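Local coordinates for oxidoreductase, short chain dehydrogenase/reductase family protein (Bifidobacterium adolescentis L2-32, PDB 6OW4), which catalyses, as a 20beta-hydroxysteroid dehydrogenase of the short-chain dehydrogenase/reductase family, the NADH-dependent interconversion of steroid 20-keto and 20beta-hydroxyl groups, at the interface of chains A and B and the interface of chains A and C. Coordinates in Å, arbitrary orientation; residue numbers count along the deposited sequence, not the author numbering. Chains: chain A/B/C, Oxidoreductase, short chain dehydrogenase/reductase family protein.

Contact 1: the interface of chains A and B. Residues chain A 253, 293-294; chain B 187-189, 193-194.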
ATOM      1  N   VAL A 253     -18.482  -3.520  -6.828  1.00 25.76           N
ATOM      2  CA  VAL A 253     -17.261  -2.828  -6.309  1.00 24.73           C
ATOM      3  C   VAL A 253     -16.199  -2.715  -7.416  1.00 21.88           C
ATOM      4  O   VAL A 253     -15.039  -2.404  -7.083  1.00 20.73           O
ATOM      5  CB  VAL A 253     -16.708  -3.542  -5.057  1.00 25.26           C
ATOM      6  CG1 VAL A 253     -17.646  -3.396  -3.871  1.00 25.66           C
ATOM      7  CG2 VAL A 253     -16.396  -5.010  -5.308  1.00 25.47           C
ATOM      8  N   VAL A 293      -9.355   0.726  -6.077  1.00 25.80           N
ATOM      9  CA  VAL A 293      -9.738   2.134  -5.754  1.00 27.05           C
ATOM     10  C   VAL A 293     -10.596   2.124  -4.482  1.00 28.35           C
ATOM     11  O   VAL A 293     -10.273   2.890  -3.552  1.00 28.84           O
ATOM     12  CB  VAL A 293     -10.472   2.825  -6.921  1.00 26.55           C
ATOM     13  CG1 VAL A 293     -10.968   4.207  -6.523  1.00 25.92           C
ATOM     14  CG2 VAL A 293      -9.610   2.912  -8.174  1.00 26.28           C
ATOM     15  N   PHE A 294     -11.639   1.286  -4.448  1.00 29.96           N
ATOM     16  CA  PHE A 294     -12.525   1.074  -3.272  1.00 30.70           C
ATOM     17  C   PHE A 294     -11.785   0.236  -2.221  1.00 33.14           C
ATOM     18  O   PHE A 294     -11.084  -0.735  -2.530  1.00 34.13           O
ATOM     19  CB  PHE A 294     -13.841   0.406  -3.684  1.00 30.79           C
ATOM     20  CG  PHE A 294     -14.710   1.214  -4.618  1.00 30.97           C
ATOM     21  CD1 PHE A 294     -15.032   2.534  -4.333  1.00 30.67           C
ATOM     22  CD2 PHE A 294     -15.227   0.649  -5.774  1.00 31.49           C
ATOM     23  CE1 PHE A 294     -15.840   3.269  -5.186  1.00 30.86           C
ATOM     24  CE2 PHE A 294     -16.037   1.387  -6.626  1.00 31.32           C
ATOM     25  CZ  PHE A 294     -16.343   2.694  -6.331  1.00 31.09           C
TER
ATOM     26  N   ALA B 187     -10.999   5.688  -2.385  1.00 27.02           N
ATOM     27  CA  ALA B 187     -12.240   6.449  -2.660  1.00 27.24           C
ATOM     28  C   ALA B 187     -13.402   5.753  -1.944  1.00 27.77           C
ATOM     29  O   ALA B 187     -13.713   4.603  -2.312  1.00 27.08           O
ATOM     30  CB  ALA B 187     -12.482   6.547  -4.147  1.00 28.04           C
ATOM     31  N   ASN B 188     -13.992   6.414  -0.942  1.00 27.89           N
ATOM     32  CA  ASN B 188     -15.132   5.899  -0.134  1.00 28.81           C
ATOM     33  C   ASN B 188     -16.198   5.314  -1.070  1.00 30.99           C
ATOM     34  O   ASN B 188     -16.544   5.977  -2.071  1.00 31.58           O
ATOM     35  CB  ASN B 188     -15.727   6.988   0.761  1.00 27.67           C
ATOM     36  CG  ASN B 188     -14.821   7.372   1.911  1.00 27.15           C
ATOM     37  OD1 ASN B 188     -13.657   7.712   1.708  1.00 26.54           O
ATOM     38  ND2 ASN B 188     -15.351   7.331   3.121  1.00 27.61           N
ATOM     39  N   TYR B 189     -16.696   4.116  -0.746  1.00 32.41           N
ATOM     40  CA  TYR B 189     -17.651   3.330  -1.570  1.00 35.06           C
ATOM     41  C   TYR B 189     -19.062   3.429  -0.977  1.00 36.23           C
ATOM     42  O   TYR B 189     -19.214   3.232   0.246  1.00 36.41           O
ATOM     43  CB  TYR B 189     -17.203   1.869  -1.645  1.00 35.91           C
ATOM     44  CG  TYR B 189     -18.244   0.926  -2.190  1.00 37.61           C
ATOM     45  CD1 TYR B 189     -18.343   0.674  -3.550  1.00 39.03           C
ATOM     46  CD2 TYR B 189     -19.139   0.292  -1.344  1.00 38.18           C
ATOM     47  CE1 TYR B 189     -19.302  -0.192  -4.052  1.00 39.96           C
ATOM     48  CE2 TYR B 189     -20.103  -0.575  -1.828  1.00 39.15           C
ATOM     49  CZ  TYR B 189     -20.183  -0.820  -3.187  1.00 40.26           C
ATOM     50  OH  TYR B 189     -21.134  -1.672  -3.662  1.00 41.32           O
ATOM     51  N   SER B 193     -20.838   3.359  -6.314  1.00 34.32           N
ATOM     52  CA  SER B 193     -20.238   4.647  -6.761  1.00 32.50           C
ATOM     53  C   SER B 193     -19.310   5.211  -5.689  1.00 30.00           C
ATOM     54  O   SER B 193     -19.524   4.992  -4.497  1.00 30.49           O
ATOM     55  CB  SER B 193     -21.310   5.640  -7.134  1.00 32.93           C
ATOM     56  OG  SER B 193     -21.914   5.290  -8.369  1.00 34.05           O
ATOM     57  N   PRO B 194     -18.255   5.962  -6.087  1.00 26.82           N
ATOM     58  CA  PRO B 194     -17.428   6.695  -5.130  1.00 25.33           C
ATOM     59  C   PRO B 194     -18.177   7.932  -4.614  1.00 23.91           C
ATOM     60  O   PRO B 194     -18.845   8.573  -5.404  1.00 23.87           O
ATOM     61  CB  PRO B 194     -16.200   7.092  -5.958  1.00 25.36           C
ATOM     62  CG  PRO B 194     -16.742   7.231  -7.366  1.00 25.49           C
ATOM     63  CD  PRO B 194     -17.815   6.166  -7.477  1.00 26.10           C
TER

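Contact 2: the interface of chains A and C. Residues chain A 263-264, 266-267; chain C 33, 36-37, 276.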
ATOM      1  N   ASP A 263      -7.277 -11.608 -22.940  1.00 15.35           N
ATOM      2  CA  ASP A 263      -6.443 -10.735 -23.815  1.00 15.48           C
ATOM      3  C   ASP A 263      -5.913  -9.531 -23.024  1.00 15.00           C
ATOM      4  O   ASP A 263      -4.820  -9.039 -23.366  1.00 14.68           O
ATOM      5  CB  ASP A 263      -7.226 -10.265 -25.044  1.00 15.89           C
ATOM      6  CG  ASP A 263      -8.527  -9.556 -24.711  1.00 16.16           C
ATOM      7  OD1 ASP A 263      -9.474 -10.248 -24.291  1.00 16.26           O
ATOM      8  OD2 ASP A 263      -8.582  -8.319 -24.868  1.00 16.67           O
ATOM      9  N   GLU A 264      -6.665  -9.070 -22.019  1.00 15.16           N
ATOM     10  CA  GLU A 264      -6.336  -7.871 -21.201  1.00 15.21           C
ATOM     11  C   GLU A 264      -5.244  -8.216 -20.181  1.00 14.67           C
ATOM     12  O   GLU A 264      -4.477  -7.306 -19.808  1.00 14.84           O
ATOM     13  CB  GLU A 264      -7.604  -7.330 -20.541  1.00 15.48           C
ATOM     14  CG  GLU A 264      -8.621  -6.831 -21.549  1.00 16.04           C
ATOM     15  CD  GLU A 264      -9.905  -6.283 -20.952  1.00 16.35           C
ATOM     16  OE1 GLU A 264     -10.543  -7.000 -20.160  1.00 17.15           O
ATOM     17  OE2 GLU A 264     -10.262  -5.136 -21.276  1.00 16.92           O
ATOM     18  N   ALA A 266      -3.129 -10.841 -21.045  1.00 13.88           N
ATOM     19  CA  ALA A 266      -2.110 -11.262 -22.037  1.00 14.16           C
ATOM     20  C   ALA A 266      -1.276 -10.054 -22.489  1.00 14.17           C
ATOM     21  O   ALA A 266      -0.043 -10.197 -22.588  1.00 14.11           O
ATOM     22  CB  ALA A 266      -2.778 -11.947 -23.205  1.00 14.27           C
ATOM     23  N   SER A 267      -1.917  -8.910 -22.747  1.00 14.16           N
ATOM     24  CA  SER A 267      -1.246  -7.647 -23.160  1.00 14.20           C
ATOM     25  C   SER A 267      -0.312  -7.163 -22.042  1.00 14.20           C
ATOM     26  O   SER A 267       0.766  -6.633 -22.372  1.00 14.62           O
ATOM     27  CB  SER A 267      -2.245  -6.586 -23.548  1.00 13.99           C
ATOM     28  OG  SER A 267      -3.215  -6.404 -22.529  1.00 13.76           O
TER
ATOM     29  N   ILE C  33      -2.272  -9.314 -30.944  1.00 23.73           N
ATOM     30  CA  ILE C  33      -2.072  -8.706 -29.594  1.00 22.71           C
ATOM     31  C   ILE C  33      -1.298  -7.388 -29.745  1.00 22.84           C
ATOM     32  O   ILE C  33      -1.531  -6.473 -28.932  1.00 21.57           O
ATOM     33  CB  ILE C  33      -1.371  -9.706 -28.647  1.00 22.54           C
ATOM     34  CG1 ILE C  33      -1.537  -9.316 -27.175  1.00 22.24           C
ATOM     35  CG2 ILE C  33       0.095  -9.898 -29.019  1.00 22.51           C
ATOM     36  CD1 ILE C  33      -2.895  -9.647 -26.601  1.00 22.28           C
ATOM     37  N   LYS C  36      -3.041  -3.875 -30.121  1.00 22.89           N
ATOM     38  CA  LYS C  36      -3.499  -3.226 -28.861  1.00 22.71           C
ATOM     39  C   LYS C  36      -2.593  -2.045 -28.491  1.00 22.50           C
ATOM     40  O   LYS C  36      -3.041  -1.214 -27.682  1.00 22.72           O
ATOM     41  CB  LYS C  36      -3.499  -4.224 -27.702  1.00 22.60           C
ATOM     42  CG  LYS C  36      -4.548  -5.320 -27.789  1.00 22.59           C
ATOM     43  CD  LYS C  36      -4.439  -6.305 -26.654  1.00 22.45           C
ATOM     44  CE  LYS C  36      -5.667  -7.176 -26.505  1.00 22.80           C
ATOM     45  NZ  LYS C  36      -6.794  -6.434 -25.894  1.00 23.21           N
ATOM     46  N   PHE C  37      -1.370  -1.992 -29.029  1.00 22.64           N
ATOM     47  CA  PHE C  37      -0.345  -0.960 -28.711  1.00 22.74           C
ATOM     48  C   PHE C  37      -0.405   0.186 -29.730  1.00 22.92           C
ATOM     49  O   PHE C  37       0.241   1.228 -29.492  1.00 22.43           O
ATOM     50  CB  PHE C  37       1.040  -1.607 -28.634  1.00 22.94           C
ATOM     51  CG  PHE C  37       1.159  -2.645 -27.548  1.00 23.24           C
ATOM     52  CD1 PHE C  37       0.868  -3.974 -27.804  1.00 23.93           C
ATOM     53  CD2 PHE C  37       1.533  -2.292 -26.260  1.00 23.67           C
ATOM     54  CE1 PHE C  37       0.963  -4.929 -26.803  1.00 24.10           C
ATOM     55  CE2 PHE C  37       1.627  -3.247 -25.260  1.00 23.55           C
ATOM     56  CZ  PHE C  37       1.343  -4.564 -25.532  1.00 23.75           C
ATOM     57  N   ALA C 276      -3.761  -1.938 -24.788  1.00 17.31           N
ATOM     58  CA  ALA C 276      -2.924  -2.915 -24.052  1.00 16.69           C
ATOM     59  C   ALA C 276      -3.301  -2.916 -22.565  1.00 16.05           C
ATOM     60  O   ALA C 276      -3.128  -3.960 -21.914  1.00 16.39           O
ATOM     61  CB  ALA C 276      -1.462  -2.595 -24.247  1.00 16.67           C
TER
HETATM   62  O   HOH W   1      -5.489  -4.516 -19.800  1.00  6.23           O
HETATM   63  O   HOH W   2      -5.742  -5.466 -23.526  1.00 25.51           O

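Contact 1: the interface of chains A and B
The backbone amide N of B:Ala187 donates a weak hydrogen bond to the carbonyl O of A:Val293, at 3.1 Å, across a two-fold symmetric interface between identical chains. The methyl CB of B:Ala187 packs against CG1 of A:Val293, and the carboxy terminus of chain A lies against strands 189-190 and 193-194 of chain B and the loop before them. The main apolar contact is made by the ring of A:Phe294, the last residue of the chain, which is inserted between B:Ala187, B:Tyr189 and B:Pro194. Its CG lies anti to its own carbonyl carbon (chi1 -64°), which turns the ring away from the chain terminus and towards chain B. One face receives the edge of the B:Tyr189 ring: CD1 of the tyrosine sits 3.6 Å above the centre of the phenylalanine plane, and the two planes meet at 76° in an edge-to-face pair. CB of the same tyrosine reaches CD1 of A:Phe294 at 3.5 Å. Around the phenylalanine rim, in its plane, lie the carbonyl O of B:Ala187, the N of B:Pro194 and, from its own chain, the carbonyl O of A:Val253; CD1 of the ring comes to 3.2 Å from O of B:Ala187. The two carbonyl oxygens at the rim probably suit the slightly positive hydrogens of the aromatic edge. Next to CD1 on the same side of the ring, CE1 touches CA of B:Pro194, shortly before helix 198-217 with the catalytic Tyr-Lys pair. A:Val253 completes the clasp on B:Tyr189, its CG1 methyl standing over the phenol face, 4.0 Å from the ring centroid.

Contact 2: the interface of chains A and C
C:Lys36 and A:Asp263 cross at about a right angle in a two-fold symmetric interface of identical chains, where 3-10 helices 33-37 and 275-277 of chain C meet helix 262-273 of chain A. The lysine chain runs across the first turns of that helix, extended to CE and then bent (chi4 -75°), which directs NZ at OD2 of A:Asp263 for a salt bridge of 2.8 Å. NZ uses the anti lone pair of OD2, facing away from the other carboxylate oxygen. Along the way CD of C:Lys36 rests on CB of A:Ser267 and CE on CB of A:Asp263. The hydroxyl of A:Ser267 occupies the position between its backbone N and carbonyl carbon (chi1 52°), from which OG donates to the carbonyl O of C:Ala276 at 2.5 Å, tilted 22° from the carbonyl plane. The same OG lies 3.2 Å from O of A:Asp263, one turn earlier, a bond in the carbonyl plane; its one proton can probably serve one acceptor fully at a time. Replacing A:Ser267 with an alanine would probably leave O of C:Ala276 without its hydroxyl donor and remove a partner of the water that joins OG to NZ of C:Lys36. C:Ile33 leans its CD1 towards the helix near CB of A:Ala266. A second water bridges the two backbones, 3.0 Å from O of A:Glu264 and 3.2 Å from O of C:Ala276.

Contact 1 and contact 2 are centred about 26 Å apart and share no residue, yet chain A supplies both from its carboxy-terminal region: 3-10 helices 251-253 and 291-293 and the last residue turn to chain B, while helix 262-273 turns to chain C. One subunit can thus hold two neighbours at once. Contact 1 is mainly aromatic and apolar, contact 2 largely polar and hydrated. Both belong to two-fold interfaces, so each is repeated with the chains exchanged, and together they are consistent with the four-copy deposited assembly, which probably reflects the tetramer common in this family.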